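Local coordinates for protein LYND (PDB 4V1T) that probably catalyses the ATP- and magnesium-dependent cyclodehydration of residues in peptide substrates to heterocycles, at residues 633-636 with 637-641; 574-577 with 578-582. One frame throughout, in Å; residues are numbered along the deposited sequence.

Contact 1: residues 633-636 with 637-641; sequences AILR and AVTEV. With MG (magnesium ion), chain N; ADP (adenosine-5'-diphosphate), chain L.
R636 and E640 sit one turn apart on helix 630-649, joined through the backbone hydrogen bond from E640 N to R636 O (3.1 Å). The R636 chain bends at chi3 (58°), which turns its guanidinium to the diphosphate of the bound nucleotide. NH1 donates to ADP O1A at 2.7 Å. NH2 donates to the bridging oxygen O3A at 2.7 Å, nearly straight at 172°. The two bonds use separate nitrogens, so they should hold the group against rotation and offset charge on the diphosphate. A637 follows R636 in the same turn. Its N bonds to A633 O at 3.1 Å, its CB lies against the carbonyl oxygens of A633 and I634, and its own O accepts from V641 N. This turn belongs to the ATP- and magnesium-binding site of the YcaO domain: R636 serves the phosphates and E640 the metal. E640 OE2 binds the magnesium ion at 2.0 Å. ADP O2B, three waters and one further atom from elsewhere complete six ligands. K409 NZ hydrogen-bonds to both E640 OE2 and R636 O, and so links the two residues; the backbone N of F624 bonds to E640 OE1. Further round the helix, L635 meets V638 and T639. T639 OG1 stands between the backbone N and the carbonyl carbon (chi1 51°) and donates to L635 O at 2.6 Å. The same oxygen takes T639 N at 3.0 Å, so two donors of one residue grip it. V638 CG1 lies 3.5 Å from L635 O, and L635 CD1 comes near T639 CG2.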
loop_
_atom_site.group_PDB
_atom_site.type_symbol
_atom_site.label_atom_id
_atom_site.label_comp_id
_atom_site.label_asym_id
_atom_site.label_seq_id
_atom_site.Cartn_x
_atom_site.Cartn_y
_atom_site.Cartn_z
ATOM N N ALA B 633 -7.538 -22.959 16.927
ATOM C CA ALA B 633 -6.553 -23.083 17.995
ATOM C C ALA B 633 -5.247 -23.657 17.444
ATOM O O ALA B 633 -4.169 -23.143 17.725
ATOM C CB ALA B 633 -7.091 -23.951 19.122
ATOM N N ILE B 634 -5.355 -24.720 16.656
ATOM C CA ILE B 634 -4.185 -25.325 16.035
ATOM C C ILE B 634 -3.565 -24.332 15.067
ATOM O O ILE B 634 -2.348 -24.233 14.956
ATOM C CB ILE B 634 -4.548 -26.627 15.286
ATOM C CG1 ILE B 634 -5.073 -27.684 16.272
ATOM C CG2 ILE B 634 -3.335 -27.180 14.542
ATOM C CD1 ILE B 634 -5.762 -28.858 15.606
ATOM N N LEU B 635 -4.420 -23.598 14.363
ATOM C CA LEU B 635 -3.974 -22.599 13.405
ATOM C C LEU B 635 -3.142 -21.520 14.091
ATOM O O LEU B 635 -2.113 -21.100 13.572
ATOM C CB LEU B 635 -5.182 -21.973 12.701
ATOM C CG LEU B 635 -4.958 -21.242 11.380
ATOM C CD1 LEU B 635 -4.245 -22.127 10.373
ATOM C CD2 LEU B 635 -6.301 -20.781 10.829
ATOM N N ARG B 636 -3.598 -21.074 15.259
ATOM C CA ARG B 636 -2.874 -20.074 16.026
ATOM C C ARG B 636 -1.517 -20.615 16.438
ATOM O O ARG B 636 -0.500 -19.954 16.273
ATOM C CB ARG B 636 -3.660 -19.662 17.267
ATOM C CG ARG B 636 -4.869 -18.781 16.970
ATOM C CD ARG B 636 -5.451 -18.225 18.264
ATOM N NE ARG B 636 -4.459 -17.452 19.004
ATOM C CZ ARG B 636 -4.065 -16.218 18.690
ATOM N NH1 ARG B 636 -4.584 -15.585 17.641
ATOM N NH2 ARG B 636 -3.147 -15.612 19.431
ATOM N N ALA B 637 -1.520 -21.827 16.980
ATOM C CA ALA B 637 -0.301 -22.456 17.468
ATOM C C ALA B 637 0.722 -22.601 16.352
ATOM O O ALA B 637 1.877 -22.196 16.481
ATOM C CB ALA B 637 -0.620 -23.818 18.070
ATOM N N VAL B 638 0.283 -23.166 15.240
ATOM C CA VAL B 638 1.199 -23.530 14.172
ATOM C C VAL B 638 1.688 -22.314 13.383
ATOM O O VAL B 638 2.779 -22.355 12.817
ATOM C CB VAL B 638 0.544 -24.557 13.235
ATOM C CG1 VAL B 638 -0.478 -23.898 12.290
ATOM C CG2 VAL B 638 1.600 -25.279 12.463
ATOM N N THR B 639 0.893 -21.241 13.338
ATOM C CA THR B 639 1.339 -20.009 12.685
ATOM C C THR B 639 2.279 -19.232 13.613
ATOM O O THR B 639 3.080 -18.410 13.164
ATOM C CB THR B 639 0.163 -19.102 12.266
ATOM O OG1 THR B 639 -0.715 -18.910 13.372
ATOM C CG2 THR B 639 -0.609 -19.712 11.109
ATOM N N GLU B 640 2.191 -19.499 14.908
ATOM C CA GLU B 640 3.113 -18.878 15.843
ATOM C C GLU B 640 4.512 -19.507 15.720
ATOM O O GLU B 640 5.521 -18.813 15.899
ATOM C CB GLU B 640 2.602 -19.000 17.292
ATOM C CG GLU B 640 3.120 -17.890 18.195
ATOM C CD GLU B 640 2.419 -17.826 19.532
ATOM O OE1 GLU B 640 2.720 -18.655 20.427
ATOM O OE2 GLU B 640 1.566 -16.928 19.680
ATOM N N VAL B 641 4.581 -20.807 15.419
ATOM C CA VAL B 641 5.886 -21.454 15.276
ATOM C C VAL B 641 6.509 -20.920 14.003
ATOM O O VAL B 641 7.721 -20.711 13.953
ATOM C CB VAL B 641 5.846 -23.022 15.280
ATOM C CG1 VAL B 641 4.806 -23.546 16.247
ATOM C CG2 VAL B 641 5.596 -23.594 13.911
HETATM MG MG MG N . 0.467 -16.028 21.145
HETATM P PB ADP L . -0.854 -13.343 19.897
HETATM O O1B ADP L . -1.427 -12.952 21.235
HETATM O O2B ADP L . -0.461 -14.789 19.803
HETATM O O3B ADP L . 0.190 -12.383 19.415
HETATM P PA ADP L . -2.163 -12.703 17.380
HETATM O O1A ADP L . -3.186 -13.514 16.626
HETATM O O2A ADP L . -0.756 -12.595 16.822
HETATM O O3A ADP L . -2.139 -13.204 18.919
HETATM O "O5'" ADP L . -2.748 -11.226 17.547
HETATM C "C5'" ADP L . -1.938 -10.163 18.009
HETATM C "C4'" ADP L . -2.854 -9.060 18.513
HETATM O "O4'" ADP L . -3.552 -8.461 17.424
HETATM C "C3'" ADP L . -3.920 -9.600 19.449
HETATM O "O3'" ADP L . -4.148 -8.631 20.464
HETATM C "C2'" ADP L . -5.169 -9.740 18.610
HETATM O "O2'" ADP L . -6.361 -9.473 19.353
HETATM C "C1'" ADP L . -4.959 -8.683 17.543
HETATM N N9 ADP L . -5.545 -9.109 16.251
HETATM C C8 ADP L . -5.151 -10.154 15.491
HETATM N N7 ADP L . -5.904 -10.234 14.366
HETATM C C5 ADP L . -6.789 -9.228 14.401
HETATM C C6 ADP L . -7.875 -8.742 13.527
HETATM N N6 ADP L . -8.136 -9.393 12.371
HETATM N N1 ADP L . -8.574 -7.657 13.923
HETATM C C2 ADP L . -8.305 -7.018 15.076
HETATM N N3 ADP L . -7.326 -7.409 15.920
HETATM C C4 ADP L . -6.553 -8.487 15.646
HETATM O O HOH W 1 -0.870 -17.598 20.688
HETATM O O HOH W 2 1.410 -17.605 22.457
HETATM O O HOH W 3 -0.859 -15.799 22.704
#

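Contact 2: residues 574-577 with 578-582; sequences NEPY and FVQLQ
Q580 N donates to P576 O at 3.1 Å, and L581 N to Y577 O at 3.0 Å. These bonds belong to helix 576-587. E575 sends its carboxylate away to a salt bridge with K411. Its aliphatic part stays behind and makes a CH-pi contact: CG stands over the centre of one face of the F578 ring, 4.1 Å from the centroid. The Y577 and F578 side chains cross at about a right angle, and F578 CD1 meets the Y577 ring at its edge, 3.9 Å from Y577 CD2. With CG anti to the backbone N (chi1 175°), the Y577 ring runs alongside L581, whose CD2 lies 4.0 Å from Y577 CE2. Y577 OH bonds to L379 O in a loop. An alanine in place of Y577 is likely to open a gap beside L581 and F578 and leave L379 O without this hydroxyl donor. The chemistry is thus split: carbon surfaces pack along the turn, while the carboxylate and the phenol hydroxyl tie it to K411 and L379.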
loop_
_atom_site.group_PDB
_atom_site.type_symbol
_atom_site.label_atom_id
_atom_site.label_comp_id
_atom_site.label_asym_id
_atom_site.label_seq_id
_atom_site.Cartn_x
_atom_site.Cartn_y
_atom_site.Cartn_z
ATOM N N ASN B 574 -10.210 -31.674 8.371
ATOM C CA ASN B 574 -10.787 -31.199 7.126
ATOM C C ASN B 574 -10.163 -29.866 6.715
ATOM O O ASN B 574 -10.766 -29.088 5.989
ATOM C CB ASN B 574 -12.307 -31.053 7.285
ATOM C CG ASN B 574 -13.079 -31.607 6.107
ATOM O OD1 ASN B 574 -12.596 -31.629 4.974
ATOM N ND2 ASN B 574 -14.294 -32.072 6.376
ATOM N N GLU B 575 -8.947 -29.618 7.190
ATOM C CA GLU B 575 -8.210 -28.404 6.873
ATOM C C GLU B 575 -6.934 -28.760 6.116
ATOM O O GLU B 575 -6.003 -29.312 6.703
ATOM C CB GLU B 575 -7.853 -27.650 8.153
ATOM C CG GLU B 575 -7.281 -26.264 7.911
ATOM C CD GLU B 575 -8.267 -25.376 7.209
ATOM O OE1 GLU B 575 -9.408 -25.262 7.699
ATOM O OE2 GLU B 575 -7.898 -24.810 6.164
ATOM N N PRO B 576 -6.868 -28.424 4.817
ATOM C CA PRO B 576 -5.706 -28.852 4.032
ATOM C C PRO B 576 -4.402 -28.151 4.447
ATOM O O PRO B 576 -3.318 -28.660 4.171
ATOM C CB PRO B 576 -6.105 -28.472 2.605
ATOM C CG PRO B 576 -6.984 -27.278 2.774
ATOM C CD PRO B 576 -7.730 -27.492 4.062
ATOM N N TYR B 577 -4.523 -27.009 5.121
ATOM C CA TYR B 577 -3.378 -26.170 5.446
ATOM C C TYR B 577 -2.376 -26.830 6.419
ATOM O O TYR B 577 -1.161 -26.667 6.283
ATOM C CB TYR B 577 -3.862 -24.853 6.049
ATOM C CG TYR B 577 -2.738 -23.961 6.536
ATOM C CD1 TYR B 577 -2.110 -23.071 5.670
ATOM C CD2 TYR B 577 -2.307 -24.003 7.857
ATOM C CE1 TYR B 577 -1.085 -22.253 6.105
ATOM C CE2 TYR B 577 -1.279 -23.190 8.304
ATOM C CZ TYR B 577 -0.676 -22.314 7.425
ATOM O OH TYR B 577 0.335 -21.493 7.857
ATOM N N PHE B 578 -2.884 -27.551 7.410
ATOM C CA PHE B 578 -2.012 -28.209 8.376
ATOM C C PHE B 578 -1.084 -29.196 7.670
ATOM O O PHE B 578 0.120 -29.227 7.933
ATOM C CB PHE B 578 -2.834 -28.925 9.449
ATOM C CG PHE B 578 -3.759 -28.017 10.216
ATOM C CD1 PHE B 578 -3.445 -26.680 10.416
ATOM C CD2 PHE B 578 -4.944 -28.502 10.738
ATOM C CE1 PHE B 578 -4.293 -25.848 11.114
ATOM C CE2 PHE B 578 -5.796 -27.671 11.443
ATOM C CZ PHE B 578 -5.470 -26.342 11.630
ATOM N N VAL B 579 -1.650 -29.979 6.756
ATOM C CA VAL B 579 -0.897 -30.991 6.043
ATOM C C VAL B 579 0.144 -30.360 5.116
ATOM O O VAL B 579 1.285 -30.816 5.044
ATOM C CB VAL B 579 -1.825 -31.882 5.213
ATOM C CG1 VAL B 579 -1.023 -32.874 4.378
ATOM C CG2 VAL B 579 -2.801 -32.640 6.120
ATOM N N GLN B 580 -0.258 -29.310 4.417
ATOM C CA GLN B 580 0.628 -28.602 3.512
ATOM C C GLN B 580 1.808 -27.990 4.241
ATOM O O GLN B 580 2.923 -27.977 3.732
ATOM C CB GLN B 580 -0.135 -27.498 2.784
ATOM C CG GLN B 580 -1.139 -27.999 1.763
ATOM C CD GLN B 580 -2.011 -26.883 1.226
ATOM O OE1 GLN B 580 -3.236 -26.959 1.291
ATOM N NE2 GLN B 580 -1.383 -25.838 0.693
ATOM N N LEU B 581 1.561 -27.471 5.437
ATOM C CA LEU B 581 2.620 -26.828 6.208
ATOM C C LEU B 581 3.624 -27.843 6.727
ATOM O O LEU B 581 4.827 -27.579 6.713
ATOM C CB LEU B 581 2.045 -26.037 7.373
ATOM C CG LEU B 581 3.033 -25.119 8.096
ATOM C CD1 LEU B 581 3.558 -24.020 7.179
ATOM C CD2 LEU B 581 2.374 -24.518 9.309
ATOM N N GLN B 582 3.135 -28.995 7.183
ATOM C CA GLN B 582 4.016 -30.082 7.616
ATOM C C GLN B 582 4.976 -30.472 6.499
ATOM O O GLN B 582 6.161 -30.701 6.741
ATOM C CB GLN B 582 3.210 -31.307 8.035
ATOM C CG GLN B 582 2.576 -31.202 9.403
ATOM C CD GLN B 582 1.989 -32.524 9.863
ATOM O OE1 GLN B 582 1.066 -33.063 9.240
ATOM N NE2 GLN B 582 2.524 -33.056 10.959
#

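In the fold
Contacts 1 and 2 lie on two helices that pack together in the YcaO domain, with their centres 12 Å apart. They meet through apolar side chains. V638 CG2 comes 3.3 Å from L581 CD2. L635 CD1 lies 3.7 Å from Y577 CD2 and 3.8 Å from F578 CE1, and I634 CG2 touches F578 CZ at 3.7 Å. One side of helix 630-649 bears R636 and E640, which reach the ADP and magnesium; I634, L635 and V638 meet helix 576-587. Contact 2 is a second layer behind the site: the side chain of Y577 is about 12 Å from the ADP. K411, the salt-bridge partner in contact 2, also packs on L635.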